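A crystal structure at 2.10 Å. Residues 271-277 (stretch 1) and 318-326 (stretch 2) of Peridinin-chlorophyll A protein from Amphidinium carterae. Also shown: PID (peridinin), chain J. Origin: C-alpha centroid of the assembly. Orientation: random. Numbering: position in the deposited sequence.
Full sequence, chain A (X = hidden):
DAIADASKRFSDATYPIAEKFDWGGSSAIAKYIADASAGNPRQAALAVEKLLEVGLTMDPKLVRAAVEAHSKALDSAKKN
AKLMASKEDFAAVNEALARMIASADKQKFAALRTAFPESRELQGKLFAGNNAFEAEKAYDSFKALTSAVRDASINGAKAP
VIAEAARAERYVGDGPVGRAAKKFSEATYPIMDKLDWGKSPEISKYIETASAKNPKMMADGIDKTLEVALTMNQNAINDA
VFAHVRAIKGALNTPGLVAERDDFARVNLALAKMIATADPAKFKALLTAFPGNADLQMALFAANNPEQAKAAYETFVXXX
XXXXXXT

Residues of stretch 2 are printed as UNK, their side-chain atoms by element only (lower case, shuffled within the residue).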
# COMPACT_ATOMS: atom_id res chain seq x y z
N LEU A 271 -10.04 -4.55 10.80
CA LEU A 271 -9.24 -3.34 10.96
C LEU A 271 -9.26 -2.86 12.41
O LEU A 271 -8.24 -2.47 12.96
CB LEU A 271 -9.77 -2.21 10.04
CG LEU A 271 -9.44 -2.39 8.55
CD1 LEU A 271 -10.12 -1.34 7.74
CD2 LEU A 271 -7.92 -2.28 8.37
N ALA A 272 -10.44 -2.83 13.01
CA ALA A 272 -10.59 -2.43 14.39
C ALA A 272 -9.55 -3.20 15.26
O ALA A 272 -8.76 -2.61 16.02
CB ALA A 272 -12.07 -2.72 14.86
N LYS A 273 -9.55 -4.52 15.12
CA LYS A 273 -8.60 -5.37 15.84
C LYS A 273 -7.14 -5.02 15.49
O LYS A 273 -6.27 -4.91 16.38
CB LYS A 273 -8.87 -6.82 15.50
CG LYS A 273 -9.56 -7.54 16.59
CD LYS A 273 -11.02 -7.62 16.33
CE LYS A 273 -11.31 -8.69 15.30
NZ LYS A 273 -11.51 -10.06 15.89
N MET A 274 -6.87 -4.80 14.20
CA MET A 274 -5.50 -4.46 13.84
C MET A 274 -5.12 -3.11 14.43
O MET A 274 -4.00 -2.92 14.92
CB MET A 274 -5.33 -4.44 12.33
CG MET A 274 -3.90 -4.16 11.84
SD MET A 274 -3.92 -4.02 10.00
CE MET A 274 -4.23 -2.24 9.77
N ILE A 275 -6.03 -2.15 14.42
CA ILE A 275 -5.66 -0.85 14.98
C ILE A 275 -5.52 -0.95 16.52
O ILE A 275 -4.74 -0.22 17.12
CB ILE A 275 -6.72 0.22 14.58
CG1 ILE A 275 -6.68 0.40 13.04
CG2 ILE A 275 -6.48 1.53 15.37
CD1 ILE A 275 -7.92 1.02 12.51
N ALA A 276 -6.26 -1.85 17.14
CA ALA A 276 -6.16 -1.96 18.58
C ALA A 276 -4.74 -2.35 18.97
O ALA A 276 -4.27 -1.99 20.05
CB ALA A 276 -7.15 -3.00 19.10
N THR A 277 -4.04 -3.03 18.08
CA THR A 277 -2.69 -3.48 18.36
C THR A 277 -1.54 -2.51 18.05
O THR A 277 -0.37 -2.84 18.30
CB THR A 277 -2.45 -4.78 17.65
OG1 THR A 277 -1.98 -4.55 16.31
CG2 THR A 277 -3.76 -5.53 17.58
N UNK A 318 -17.65 6.12 18.65
CA UNK A 318 -17.92 5.00 19.56
C UNK A 318 -16.95 3.84 19.36
O UNK A 318 -16.50 3.24 20.32
c UNK A 318 -19.37 4.51 19.39
N UNK A 319 -16.63 3.54 18.11
CA UNK A 319 -15.71 2.45 17.79
C UNK A 319 -14.29 2.84 18.24
O UNK A 319 -13.58 2.05 18.85
c UNK A 319 -14.72 1.13 15.72
c UNK A 319 -15.73 2.14 16.28
c UNK A 319 -15.10 -0.29 16.10
c UNK A 319 -14.72 1.22 14.22
N UNK A 320 -13.88 4.06 17.94
CA UNK A 320 -12.56 4.52 18.36
C UNK A 320 -12.31 4.25 19.86
O UNK A 320 -11.22 3.78 20.25
c UNK A 320 -11.34 6.62 18.87
c UNK A 320 -12.43 6.01 18.06
o UNK A 320 -12.15 6.18 16.66
N UNK A 321 -13.31 4.53 20.70
CA UNK A 321 -13.23 4.29 22.15
C UNK A 321 -13.15 2.82 22.55
O UNK A 321 -12.38 2.44 23.42
o UNK A 321 -14.39 6.33 22.63
c UNK A 321 -14.44 4.93 22.82
N UNK A 322 -13.98 1.98 21.93
CA UNK A 322 -13.96 0.54 22.21
C UNK A 322 -12.58 -0.00 21.89
O UNK A 322 -11.98 -0.74 22.67
c UNK A 322 -15.01 -0.16 21.36
N UNK A 323 -12.05 0.38 20.74
CA UNK A 323 -10.71 -0.05 20.34
C UNK A 323 -9.66 0.47 21.34
O UNK A 323 -8.79 -0.29 21.77
c UNK A 323 -10.37 0.44 18.88
c UNK A 323 -8.93 0.07 18.51
c UNK A 323 -11.36 -0.19 17.87
N UNK A 324 -9.73 1.74 21.71
CA UNK A 324 -8.78 2.26 22.68
C UNK A 324 -8.84 1.41 23.95
O UNK A 324 -7.83 1.23 24.62
c UNK A 324 -9.07 3.70 23.00
N UNK A 325 -10.03 0.91 24.30
CA UNK A 325 -10.18 0.04 25.47
C UNK A 325 -10.04 -1.39 24.99
O UNK A 325 -11.03 -2.07 24.83
o UNK A 325 -11.75 1.49 26.65
c UNK A 325 -11.56 0.19 26.11
N UNK A 326 -8.83 -1.84 24.74
CA UNK A 326 -8.65 -3.21 24.28
C UNK A 326 -7.19 -3.44 23.90
O UNK A 326 -6.40 -2.54 24.23
o UNK A 326 -9.18 -2.74 21.93
c UNK A 326 -9.57 -3.50 23.08
C1 PID J . -8.02 7.18 17.85
C2 PID J . -7.60 7.73 19.21
C3 PID J . -6.34 6.99 19.68
C4 PID J . -6.73 5.53 19.89
C5 PID J . -6.99 4.83 18.55
C6 PID J . -7.79 5.69 17.55
C7 PID J . -8.56 4.98 16.63
C8 PID J . -8.54 5.12 15.24
C9 PID J . -9.32 4.36 14.37
C10 PID J . -10.23 3.36 14.71
C11 PID J . -9.32 4.44 13.04
C12 PID J . -10.17 3.53 12.55
C13 PID J . -10.38 3.29 11.19
C14 PID J . -11.25 2.35 10.63
C15 PID J . -11.32 2.26 9.23
C16 PID J . -12.12 1.38 8.51
C17 PID J . -12.08 1.40 7.11
C18 PID J . -12.85 0.52 6.34
C19 PID J . -12.82 0.49 4.95
C20 PID J . -13.56 -0.45 4.24
C21 PID J . -13.58 -0.60 2.85
C22 PID J . -14.33 -1.61 2.27
C23 PID J . -14.34 -1.83 0.98
C24 PID J . -14.32 -2.06 -0.31
C25 PID J . -13.31 -3.03 -0.94
C26 PID J . -12.64 -2.36 -2.15
C27 PID J . -13.66 -1.77 -3.13
C28 PID J . -14.57 -0.75 -2.43
C29 PID J . -15.32 -1.36 -1.24
C30 PID J . -12.41 -1.67 -5.15
C31 PID J . -11.69 -0.86 -6.23
CM1 PID J . -9.17 7.94 17.20
CM2 PID J . -7.71 3.53 18.90
CM3 PID J . -5.63 4.48 17.95
CM4 PID J . -12.11 1.44 11.51
CM5 PID J . -12.82 0.37 1.93
CM6 PID J . -12.21 -3.42 0.05
CM7 PID J . -14.04 -4.30 -1.40
CM8 PID J . -16.11 -0.25 -0.54
O1 PID J . -6.98 6.72 16.97
O2 PID J . -5.82 7.54 20.89
O3 PID J . -10.47 2.95 15.85
O4 PID J . -10.76 2.83 13.56
O5 PID J . -16.23 -2.35 -1.71
O6 PID J . -12.97 -0.99 -4.11
O7 PID J . -12.49 -2.90 -5.22

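Position 318 carries a single side-chain carbon, CB. CB lies 11.2 Å from Ala272 CB, too far to touch stretch 1. One carbon and nothing beyond is alanine, so this is Ala318, whose backbone O accepts a 3.2 Å hydrogen bond from the N of position 322.

Position 319 has four side-chain carbons and no heteroatom. CB leads to one carbon, which forks into two methyls, and a terminal carbon packs on Ala272 CB; a fork at the second carbon, rather than at CB, identifies Leu319. Its CA-to-CB bond points toward stretch 1, and CD1 comes within 4.1 Å of Ala272 CB. The other methyl, CD2, lies 3.8 Å from CM4 of peridinin.

At position 320, CB bears one oxygen and one carbon. Branching at CB with one hydroxyl and one methyl is the mark of threonine: Thr320. The CA-to-CB bond points away from stretch 1, and CG2 meets the pigment instead, at 3.0 Å from CM1 of peridinin.

Position 321 has one carbon followed by one oxygen, unbranched. It is exposed, its CB 11.3 Å from Ala272 CB, so it touches nothing on stretch 1; this is Ser321. Position 322 again shows CB alone, and its CB stays 7.6 Å from Ala272 CB, which makes it Ala322.

Position 323 has three carbons, two of them attached directly to CB, and the branch carbons touch Ala272, Ile275 and Ala276. This all-carbon fork at the first atom gives Val323, with chi1 at 176° (t). CG1 sits 3.4 Å from Ala276 CA, 3.6 Å from Ala276 CB and 4.2 Å from Ile275 CG2, while CG2 lies 4.0 Å from Ala272 CB. CG1 also approaches CM2 of peridinin at 3.7 Å.

Position 324 has only CB, directed away from stretch 1, and is Ala324. Position 325, a carbon and then an oxygen, is Ser325, the first residue to leave helical phi/psi (-93/78). Its OG makes a weak 3.4 Å hydrogen bond to Ser321 O. Position 326 has the same two-atom side chain, its oxygen lying against Ala276 CB, and is Ser326. Here OG, with chi1 at 67° (p), turns back to Val323 O in a very short hydrogen bond of 2.5 Å and also lies 3.5 Å from Ala276 CB, a contact with a methyl that cannot hydrogen-bond.

The contact is therefore apolar packing, with no hydrogen bond between the stretches. The helix axes approach to 9.4 Å and cross at -49°, and the nearest CA atoms, those of Ala276 and Val323, are 5.2 Å apart. Such proximity suits the small side chains of Ala272 and Ala276, whose CA-to-CB bonds both point toward stretch 2. They are one helical turn apart, linked by the 2.8 Å hydrogen bond from Ala276 N to Ala272 O, and Val323 reaches both. Its 66 Å² of covered surface is the largest share of the 210 Å² buried in total. Peridinin extends the packing: Ile275 CD1 lies 3.4 Å from its C12, and Leu271 CD1 is 3.4 Å from its C17, so both helices contribute to one pigment-binding surface.

Stretch 2 318-326: ALTSAVASS
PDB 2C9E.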